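Local coordinates for putative polyphosphate kinase 2 (Pseudomonas aeruginosa PAO1, PDB 3CZP), which transfers phosphate from inorganic polyphosphate to AMP to make ADP and, less efficiently, converts GMP to GDP, with magnesium as cofactor, at residues K313-T321 and R479-N487; L324-I334 and H353-D364. All coordinates share one frame; numbering follows the deposited sequence.

Contact 1: K313-T321 and R479-N487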
loop_
_atom_site.group_PDB
_atom_site.type_symbol
_atom_site.label_atom_id
_atom_site.label_comp_id
_atom_site.label_asym_id
_atom_site.label_seq_id
_atom_site.Cartn_x
_atom_site.Cartn_y
_atom_site.Cartn_z
ATOM N N LYS A 313 27.775 -2.543 6.952
ATOM C CA LYS A 313 26.750 -1.739 6.230
ATOM C C LYS A 313 25.977 -0.781 7.151
ATOM O O LYS A 313 25.736 0.371 6.794
ATOM C CB LYS A 313 25.735 -2.632 5.477
ATOM C CG LYS A 313 26.229 -3.231 4.166
ATOM C CD LYS A 313 25.183 -4.220 3.609
ATOM C CE LYS A 313 25.257 -5.632 4.299
ATOM N NZ LYS A 313 24.066 -6.462 3.860
ATOM N N GLY A 314 25.577 -1.284 8.309
ATOM C CA GLY A 314 24.854 -0.504 9.298
ATOM C C GLY A 314 25.628 0.723 9.725
ATOM O O GLY A 314 25.090 1.818 9.836
ATOM N N GLY A 315 26.911 0.527 9.951
ATOM C CA GLY A 315 27.754 1.614 10.361
ATOM C C GLY A 315 27.926 2.648 9.278
ATOM O O GLY A 315 27.817 3.842 9.562
ATOM N N ALA A 316 28.209 2.203 8.046
ATOM C CA ALA A 316 28.303 3.151 6.900
ATOM C C ALA A 316 27.003 3.897 6.706
ATOM O O ALA A 316 26.994 5.098 6.431
ATOM C CB ALA A 316 28.743 2.465 5.585
ATOM N N ILE A 317 25.891 3.194 6.828
ATOM C CA ILE A 317 24.587 3.818 6.619
ATOM C C ILE A 317 24.348 4.905 7.667
ATOM O O ILE A 317 23.815 5.965 7.358
ATOM C CB ILE A 317 23.447 2.751 6.699
ATOM C CG1 ILE A 317 23.333 1.963 5.412
ATOM C CG2 ILE A 317 22.099 3.343 7.038
ATOM C CD1 ILE A 317 22.345 0.866 5.481
ATOM N N ARG A 318 24.732 4.654 8.902
ATOM C CA ARG A 318 24.430 5.631 9.938
ATOM C C ARG A 318 25.292 6.898 9.840
ATOM O O ARG A 318 24.864 7.959 10.275
ATOM C CB ARG A 318 24.537 5.041 11.348
ATOM C CG ARG A 318 23.474 5.657 12.338
ATOM C CD ARG A 318 23.975 5.716 13.745
ATOM N NE ARG A 318 25.077 6.670 13.898
ATOM C CZ ARG A 318 25.917 6.700 14.928
ATOM N NH1 ARG A 318 25.827 5.826 15.932
ATOM N NH2 ARG A 318 26.879 7.604 14.958
ATOM N N ARG A 319 26.509 6.786 9.314
ATOM C CA ARG A 319 27.334 7.989 9.109
ATOM C C ARG A 319 26.742 8.892 7.981
ATOM O O ARG A 319 26.971 10.115 7.959
ATOM C CB ARG A 319 28.792 7.636 8.842
ATOM C CG ARG A 319 29.560 6.930 10.011
ATOM C CD ARG A 319 29.173 7.502 11.342
ATOM N NE ARG A 319 29.686 6.735 12.469
ATOM C CZ ARG A 319 29.191 5.580 12.914
ATOM N NH1 ARG A 319 28.136 5.015 12.346
ATOM N NH2 ARG A 319 29.756 4.995 13.961
ATOM N N VAL A 320 25.987 8.290 7.066
ATOM C CA VAL A 320 25.209 9.070 6.077
ATOM C C VAL A 320 24.024 9.728 6.782
ATOM O O VAL A 320 23.785 10.923 6.625
ATOM C CB VAL A 320 24.700 8.154 4.923
ATOM C CG1 VAL A 320 23.705 8.899 3.958
ATOM C CG2 VAL A 320 25.900 7.577 4.189
ATOM N N THR A 321 23.284 8.967 7.572
ATOM C CA THR A 321 22.067 9.509 8.207
ATOM C C THR A 321 22.440 10.612 9.193
ATOM O O THR A 321 21.679 11.556 9.345
ATOM C CB THR A 321 21.140 8.404 8.901
ATOM O OG1 THR A 321 21.843 7.713 9.915
ATOM C CG2 THR A 321 20.640 7.371 7.903
ATOM N N ARG A 479 33.579 4.287 5.500
ATOM C CA ARG A 479 32.570 5.321 5.749
ATOM C C ARG A 479 32.724 6.581 4.893
ATOM O O ARG A 479 31.743 7.096 4.327
ATOM C CB ARG A 479 32.499 5.693 7.222
ATOM C CG ARG A 479 31.932 4.591 8.138
ATOM C CD ARG A 479 32.377 4.857 9.561
ATOM N NE ARG A 479 31.949 3.780 10.456
ATOM C CZ ARG A 479 32.321 3.692 11.740
ATOM N NH1 ARG A 479 33.085 4.632 12.280
ATOM N NH2 ARG A 479 31.906 2.680 12.499
ATOM N N VAL A 480 33.945 7.088 4.809
ATOM C CA VAL A 480 34.213 8.322 4.069
ATOM C C VAL A 480 34.008 8.104 2.581
ATOM O O VAL A 480 33.434 8.927 1.907
ATOM C CB VAL A 480 35.647 8.866 4.389
ATOM C CG1 VAL A 480 35.952 10.066 3.529
ATOM C CG2 VAL A 480 35.739 9.176 5.913
ATOM N N LYS A 481 34.451 6.970 2.071
ATOM C CA LYS A 481 34.247 6.620 0.666
ATOM C C LYS A 481 32.739 6.552 0.273
ATOM O O LYS A 481 32.329 7.062 -0.775
ATOM C CB LYS A 481 34.969 5.308 0.363
ATOM C CG LYS A 481 34.779 4.809 -1.028
ATOM C CD LYS A 481 35.741 3.713 -1.389
ATOM C CE LYS A 481 35.699 3.403 -2.912
ATOM N NZ LYS A 481 36.928 2.704 -3.393
ATOM N N VAL A 482 31.917 6.002 1.160
ATOM C CA VAL A 482 30.471 5.921 0.934
ATOM C C VAL A 482 29.895 7.328 0.816
ATOM O O VAL A 482 29.191 7.658 -0.151
ATOM C CB VAL A 482 29.754 5.109 2.088
ATOM C CG1 VAL A 482 28.277 5.383 2.085
ATOM C CG2 VAL A 482 30.019 3.577 1.952
ATOM N N LEU A 483 30.224 8.168 1.792
ATOM C CA LEU A 483 29.731 9.537 1.787
ATOM C C LEU A 483 30.263 10.265 0.539
ATOM O O LEU A 483 29.491 10.861 -0.199
ATOM C CB LEU A 483 30.137 10.280 3.060
ATOM C CG LEU A 483 29.201 10.182 4.278
ATOM C CD1 LEU A 483 30.032 10.329 5.527
ATOM C CD2 LEU A 483 28.109 11.238 4.240
ATOM N N ARG A 484 31.561 10.165 0.274
ATOM C CA ARG A 484 32.131 10.898 -0.870
ATOM C C ARG A 484 31.480 10.514 -2.209
ATOM O O ARG A 484 31.261 11.364 -3.056
ATOM C CB ARG A 484 33.591 10.659 -0.971
ATOM C CG ARG A 484 34.314 11.599 -1.911
ATOM C CD ARG A 484 35.797 11.310 -1.876
ATOM N NE ARG A 484 36.491 11.834 -0.707
ATOM C CZ ARG A 484 37.156 11.107 0.206
ATOM N NH1 ARG A 484 37.790 11.721 1.192
ATOM N NH2 ARG A 484 37.147 9.769 0.174
ATOM N N THR A 485 31.192 9.226 -2.376
ATOM C CA THR A 485 30.545 8.727 -3.573
ATOM C C THR A 485 29.142 9.276 -3.764
ATOM O O THR A 485 28.753 9.692 -4.882
ATOM C CB THR A 485 30.450 7.201 -3.588
ATOM O OG1 THR A 485 31.750 6.616 -3.448
ATOM C CG2 THR A 485 29.803 6.727 -4.919
ATOM N N ILE A 486 28.349 9.213 -2.714
ATOM C CA ILE A 486 27.038 9.827 -2.739
ATOM C C ILE A 486 27.148 11.275 -3.211
ATOM O O ILE A 486 26.497 11.653 -4.161
ATOM C CB ILE A 486 26.319 9.713 -1.381
ATOM C CG1 ILE A 486 25.957 8.237 -1.114
ATOM C CG2 ILE A 486 25.029 10.522 -1.332
ATOM C CD1 ILE A 486 25.499 8.032 0.295
ATOM N N ASN A 487 27.999 12.054 -2.552
ATOM C CA ASN A 487 28.217 13.445 -2.868
ATOM C C ASN A 487 28.704 13.662 -4.294
ATOM O O ASN A 487 28.211 14.565 -4.972
ATOM C CB ASN A 487 29.259 14.058 -1.894
ATOM C CG ASN A 487 28.745 14.162 -0.428
ATOM O OD1 ASN A 487 27.543 14.166 -0.181
ATOM N ND2 ASN A 487 29.676 14.275 0.534
HETATM O O HOH W 1 29.257 5.891 5.784
#

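Contact 2: L324-I334 and H353-D364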
loop_
_atom_site.group_PDB
_atom_site.type_symbol
_atom_site.label_atom_id
_atom_site.label_comp_id
_atom_site.label_asym_id
_atom_site.label_seq_id
_atom_site.Cartn_x
_atom_site.Cartn_y
_atom_site.Cartn_z
ATOM N N LEU A 324 22.128 14.154 8.146
ATOM C CA LEU A 324 20.828 14.741 7.824
ATOM C C LEU A 324 19.778 14.664 8.936
ATOM O O LEU A 324 19.971 14.023 9.961
ATOM C CB LEU A 324 20.266 14.066 6.573
ATOM C CG LEU A 324 21.141 13.904 5.335
ATOM C CD1 LEU A 324 20.582 12.772 4.489
ATOM C CD2 LEU A 324 21.326 15.180 4.531
ATOM N N ASP A 325 18.656 15.334 8.714
ATOM C CA ASP A 325 17.502 15.234 9.602
ATOM C C ASP A 325 16.736 13.944 9.212
ATOM O O ASP A 325 16.732 13.560 8.052
ATOM C CB ASP A 325 16.646 16.505 9.467
ATOM C CG ASP A 325 15.449 16.517 10.401
ATOM O OD1 ASP A 325 14.521 15.694 10.221
ATOM O OD2 ASP A 325 15.413 17.377 11.300
ATOM N N PRO A 326 16.152 13.229 10.185
ATOM C CA PRO A 326 15.433 12.007 9.780
ATOM C C PRO A 326 14.217 12.193 8.887
ATOM O O PRO A 326 13.815 11.269 8.248
ATOM C CB PRO A 326 15.045 11.359 11.121
ATOM C CG PRO A 326 15.896 11.982 12.091
ATOM C CD PRO A 326 16.161 13.372 11.642
ATOM N N ARG A 327 13.612 13.363 8.860
ATOM C CA ARG A 327 12.544 13.666 7.895
ATOM C C ARG A 327 13.046 13.711 6.467
ATOM O O ARG A 327 12.246 13.724 5.553
ATOM C CB ARG A 327 11.857 15.002 8.246
ATOM C CG ARG A 327 11.063 14.909 9.560
ATOM C CD ARG A 327 10.690 16.256 10.107
ATOM N NE ARG A 327 11.852 16.918 10.688
ATOM C CZ ARG A 327 11.795 18.023 11.425
ATOM N NH1 ARG A 327 10.619 18.590 11.685
ATOM N NH2 ARG A 327 12.911 18.565 11.919
ATOM N N GLN A 328 14.361 13.681 6.274
ATOM C CA GLN A 328 14.944 13.752 4.931
ATOM C C GLN A 328 15.223 12.397 4.235
ATOM O O GLN A 328 15.641 12.375 3.069
ATOM C CB GLN A 328 16.227 14.573 5.003
ATOM C CG GLN A 328 16.007 16.055 5.303
ATOM C CD GLN A 328 17.339 16.813 5.403
ATOM O OE1 GLN A 328 18.097 16.651 6.366
ATOM N NE2 GLN A 328 17.612 17.654 4.424
ATOM N N TYR A 329 15.045 11.281 4.940
ATOM C CA TYR A 329 15.451 9.999 4.427
ATOM C C TYR A 329 14.495 8.937 4.927
ATOM O O TYR A 329 13.675 9.194 5.823
ATOM C CB TYR A 329 16.936 9.676 4.726
ATOM C CG TYR A 329 17.263 9.629 6.201
ATOM C CD1 TYR A 329 16.822 8.563 6.989
ATOM C CD2 TYR A 329 17.992 10.653 6.823
ATOM C CE1 TYR A 329 17.094 8.500 8.311
ATOM C CE2 TYR A 329 18.268 10.594 8.192
ATOM C CZ TYR A 329 17.828 9.522 8.918
ATOM O OH TYR A 329 18.041 9.426 10.255
ATOM N N HIS A 330 14.579 7.766 4.278
ATOM C CA HIS A 330 13.744 6.598 4.565
ATOM C C HIS A 330 14.656 5.403 4.363
ATOM O O HIS A 330 15.176 5.235 3.270
ATOM C CB HIS A 330 12.570 6.563 3.598
ATOM C CG HIS A 330 11.711 5.334 3.712
ATOM N ND1 HIS A 330 11.258 4.843 4.926
ATOM C CD2 HIS A 330 11.170 4.536 2.760
ATOM C CE1 HIS A 330 10.487 3.792 4.713
ATOM N NE2 HIS A 330 10.420 3.576 3.407
ATOM N N ILE A 331 14.926 4.626 5.415
ATOM C CA ILE A 331 15.771 3.460 5.293
ATOM C C ILE A 331 14.889 2.221 5.247
ATOM O O ILE A 331 13.992 2.064 6.093
ATOM C CB ILE A 331 16.737 3.338 6.460
ATOM C CG1 ILE A 331 17.549 4.642 6.648
ATOM C CG2 ILE A 331 17.642 2.135 6.270
ATOM C CD1 ILE A 331 18.406 4.574 7.893
ATOM N N VAL A 332 15.149 1.348 4.263
ATOM C CA VAL A 332 14.409 0.100 4.051
ATOM C C VAL A 332 15.343 -1.088 4.223
ATOM O O VAL A 332 16.141 -1.359 3.347
ATOM C CB VAL A 332 13.862 0.000 2.634
ATOM C CG1 VAL A 332 12.999 -1.307 2.449
ATOM C CG2 VAL A 332 13.121 1.282 2.292
ATOM N N PRO A 333 15.249 -1.789 5.340
ATOM C CA PRO A 333 16.052 -2.988 5.530
ATOM C C PRO A 333 15.370 -4.170 4.845
ATOM O O PRO A 333 14.265 -4.540 5.192
ATOM C CB PRO A 333 16.135 -3.090 7.052
ATOM C CG PRO A 333 14.867 -2.475 7.552
ATOM C CD PRO A 333 14.463 -1.457 6.530
ATOM N N ILE A 334 15.977 -4.716 3.805
ATOM C CA ILE A 334 15.246 -5.667 2.964
ATOM C C ILE A 334 15.490 -7.013 3.600
ATOM O O ILE A 334 16.628 -7.323 3.842
ATOM C CB ILE A 334 15.745 -5.632 1.505
ATOM C CG1 ILE A 334 15.260 -4.325 0.827
ATOM C CG2 ILE A 334 15.352 -6.874 0.757
ATOM C CD1 ILE A 334 13.762 -4.166 0.703
ATOM N N HIS A 353 8.821 0.991 -2.582
ATOM C CA HIS A 353 9.672 1.837 -1.783
ATOM C C HIS A 353 10.420 2.926 -2.504
ATOM O O HIS A 353 11.244 3.589 -1.877
ATOM C CB HIS A 353 10.720 0.974 -1.070
ATOM C CG HIS A 353 10.135 0.133 -0.009
ATOM N ND1 HIS A 353 9.505 0.667 1.085
ATOM C CD2 HIS A 353 10.031 -1.212 0.103
ATOM C CE1 HIS A 353 9.040 -0.313 1.838
ATOM N NE2 HIS A 353 9.370 -1.465 1.275
ATOM N N ILE A 354 10.156 3.144 -3.787
ATOM C CA ILE A 354 10.932 4.141 -4.547
ATOM C C ILE A 354 10.568 5.525 -4.089
ATOM O O ILE A 354 9.407 5.816 -3.892
ATOM C CB ILE A 354 10.691 3.961 -6.040
ATOM C CG1 ILE A 354 11.445 2.700 -6.516
ATOM C CG2 ILE A 354 10.988 5.235 -6.835
ATOM C CD1 ILE A 354 12.939 2.836 -6.477
ATOM N N PRO A 355 11.568 6.414 -3.931
ATOM C CA PRO A 355 11.236 7.741 -3.399
ATOM C C PRO A 355 10.491 8.670 -4.353
ATOM O O PRO A 355 10.681 8.622 -5.566
ATOM C CB PRO A 355 12.616 8.299 -2.985
ATOM C CG PRO A 355 13.581 7.593 -3.876
ATOM C CD PRO A 355 13.021 6.228 -4.104
ATOM N N ALA A 356 9.598 9.479 -3.808
ATOM C CA ALA A 356 9.099 10.639 -4.521
ATOM C C ALA A 356 10.243 11.655 -4.758
ATOM O O ALA A 356 11.296 11.590 -4.129
ATOM C CB ALA A 356 8.007 11.273 -3.753
ATOM N N ARG A 357 9.993 12.639 -5.596
ATOM C CA ARG A 357 10.948 13.719 -5.788
ATOM C C ARG A 357 11.311 14.372 -4.456
ATOM O O ARG A 357 10.468 14.584 -3.598
ATOM C CB ARG A 357 10.387 14.796 -6.701
ATOM C CG ARG A 357 10.314 14.360 -8.158
ATOM C CD ARG A 357 11.391 15.058 -8.966
ATOM N NE ARG A 357 11.296 14.659 -10.364
ATOM C CZ ARG A 357 10.905 15.436 -11.373
ATOM N NH1 ARG A 357 10.590 16.732 -11.187
ATOM N NH2 ARG A 357 10.862 14.895 -12.596
ATOM N N ARG A 358 12.588 14.712 -4.341
ATOM C CA ARG A 358 13.177 15.346 -3.179
ATOM C C ARG A 358 13.398 14.403 -2.017
ATOM O O ARG A 358 13.833 14.848 -1.010
ATOM C CB ARG A 358 12.360 16.546 -2.727
ATOM C CG ARG A 358 13.226 17.649 -2.182
ATOM C CD ARG A 358 12.425 18.901 -2.196
ATOM N NE ARG A 358 12.958 19.862 -1.244
ATOM C CZ ARG A 358 12.219 20.514 -0.350
ATOM N NH1 ARG A 358 10.891 20.309 -0.283
ATOM N NH2 ARG A 358 12.801 21.383 0.472
ATOM N N GLN A 359 13.140 13.108 -2.172
ATOM C CA GLN A 359 13.318 12.157 -1.079
ATOM C C GLN A 359 14.597 11.346 -1.299
ATOM O O GLN A 359 15.189 11.342 -2.395
ATOM C CB GLN A 359 12.108 11.193 -0.922
ATOM C CG GLN A 359 10.754 11.838 -0.638
ATOM C CD GLN A 359 9.569 10.812 -0.457
ATOM O OE1 GLN A 359 9.638 9.641 -0.862
ATOM N NE2 GLN A 359 8.503 11.269 0.193
ATOM N N PHE A 360 14.997 10.633 -0.248
ATOM C CA PHE A 360 16.250 9.856 -0.221
ATOM C C PHE A 360 15.944 8.521 0.421
ATOM O O PHE A 360 15.521 8.484 1.537
ATOM C CB PHE A 360 17.294 10.644 0.600
ATOM C CG PHE A 360 18.664 9.979 0.758
ATOM C CD1 PHE A 360 19.049 8.833 0.025
ATOM C CD2 PHE A 360 19.555 10.517 1.657
ATOM C CE1 PHE A 360 20.303 8.260 0.198
ATOM C CE2 PHE A 360 20.812 9.944 1.862
ATOM C CZ PHE A 360 21.195 8.819 1.138
ATOM N N THR A 361 16.065 7.425 -0.308
ATOM C CA THR A 361 15.748 6.092 0.237
ATOM C C THR A 361 17.047 5.313 0.234
ATOM O O THR A 361 17.803 5.320 -0.723
ATOM C CB THR A 361 14.702 5.327 -0.557
ATOM O OG1 THR A 361 13.494 6.084 -0.611
ATOM C CG2 THR A 361 14.450 3.930 0.064
ATOM N N ILE A 362 17.316 4.682 1.358
ATOM C CA ILE A 362 18.482 3.847 1.531
ATOM C C ILE A 362 17.971 2.375 1.670
ATOM O O ILE A 362 17.071 2.083 2.504
ATOM C CB ILE A 362 19.196 4.256 2.809
ATOM C CG1 ILE A 362 19.639 5.738 2.788
ATOM C CG2 ILE A 362 20.365 3.295 3.084
ATOM C CD1 ILE A 362 20.528 6.130 4.008
ATOM N N PHE A 363 18.570 1.480 0.872
ATOM C CA PHE A 363 18.222 0.104 0.826
ATOM C C PHE A 363 19.358 -0.670 1.484
ATOM O O PHE A 363 20.467 -0.772 0.964
ATOM C CB PHE A 363 17.973 -0.369 -0.602
ATOM C CG PHE A 363 16.685 0.114 -1.199
ATOM C CD1 PHE A 363 15.502 -0.552 -0.940
ATOM C CD2 PHE A 363 16.647 1.272 -1.984
ATOM C CE1 PHE A 363 14.292 -0.113 -1.469
ATOM C CE2 PHE A 363 15.433 1.722 -2.550
ATOM C CZ PHE A 363 14.262 1.024 -2.287
ATOM N N ASP A 364 19.070 -1.183 2.655
ATOM C CA ASP A 364 19.969 -2.089 3.310
ATOM C C ASP A 364 19.641 -3.492 2.839
ATOM O O ASP A 364 18.698 -4.129 3.310
ATOM C CB ASP A 364 19.842 -1.939 4.812
ATOM C CG ASP A 364 20.876 -2.763 5.576
ATOM O OD1 ASP A 364 21.741 -3.449 4.963
ATOM O OD2 ASP A 364 20.814 -2.734 6.815
HETATM O O HOH W 2 13.027 11.036 2.092
HETATM O O HOH W 3 15.715 14.516 1.271
HETATM O O HOH W 4 18.303 -6.210 5.680
#

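Contact 1: K313-T321 and R479-N487
Arg319 and Arg479 lie flat on one another: their guanidinium centres are 3.8 Å apart and the planes differ by 24°, which defines a stack despite the like charges. The overlap is offset, with Arg319 NH2 riding over a face of the Arg479 group toward its rim. The two chains reach this overlap differently. Arg479 runs extended from CG to NE, whereas Arg319 bends at chi2 (-39°), and its CG meets Arg479 CD at 3.5 Å. Arg318 NH2 sits over the opposite face of the Arg319 guanidinium, so three arginines are layered there. Arg479 NH1 is hydrogen-bonded to Tyr276 OH, which probably helps hold that guanidinium in place.

Away from the stack the contact turns apolar. Val320 CG2 meets Val482 CG1 at 3.9 Å, the two side chains crossing at about a right angle, and it meets Ile486 CD1 tip to tip at the same distance of 3.9 Å. Ala316 CB rests against Val482 CG2, while Leu483 brings its methyls to the backbone of Arg319 and Val320. The axes of the two segments approach to 9.1 Å, at a crossing angle of -50°.

No direct hydrogen bond joins the two segments. A water bridges Ala316 O and Arg479 O, but its 2.5 Å contact to Ala316 O is unusually short and doubtful, so the bridge is at most supplementary. Cohesion rests mainly on the apolar packing of Ala316, Val320, Val482, Leu483 and Ile486, with the guanidinium stack beside it; the salt bridge of Arg318 NH2 with Asp322 probably eases the charge of the layered arginines.

Contact 2: L324-I334 and H353-D364
Val332 N donates to Ile362 O at 2.7 Å and 173°, the central rung of a five-bond parallel ladder between strands 330-333 and 360-364. Bonds before and after it link His330 with Phe360 and Ile362, and Val332 and Ile334 with Asp364. They differ in quality: Ile334 N to Asp364 O is nearly straight (176°), whereas Asp364 N stands above the carbonyl plane of Val332. Four CA-H...O contacts accompany them.

Among apolar contacts, Leu324 CD1 touches the edge of the Phe360 ring, in its plane, at CD2 (3.8 Å). Ile331 and Ile362 lie side by side, pointing the same way. On the face carrying Val332, its CG2 meets Thr361 CG2 at 3.7 Å, and CB approaches Phe363 CD1.

Aromatic contacts involve His353. The first torsion of Val332 carries CG1 over the His353 ring, 3.8 Å from its centroid in a CH-pi contact, 13° off the normal. The His330 and His353 rings meet rim to rim.

A water donates to both Gln328 O and Arg358 O, linking the chain just before each strand. The ladder pairs the main-chain groups of His330 and Val332, and the N of Ile334, with strand 360-364, joining the outermost strand of this P-loop-type sheet to its neighbour, while Asp364 OD2 is left to a salt bridge with Arg70 of the second subunit.

How the contacts relate
Contacts 1 and 2 belong to one PPK2 domain, their centres about 14 Å apart, and are joined by helix 313-321, which leads through a loop into strand 330-333. Thr321 CB packs on Tyr329 CZ at 3.5 Å, and Val320 CG1 on Phe360 CE2 at 3.7 Å; Val320 thus joins the packing of contact 1 to Phe360 of contact 2. Lys313, in a Walker A-like (P-loop) sequence at the helix start, forms a long, weak ion pair with Asp364 OD1, so this end probably borders the phosphate-binding region. A glycerol, probably from the crystallisation liquor, is hydrogen-bonded to Lys313 N, and a bound glycerol lies about 6 Å from the side chain of Asp364. Both contacts touch the second subunit.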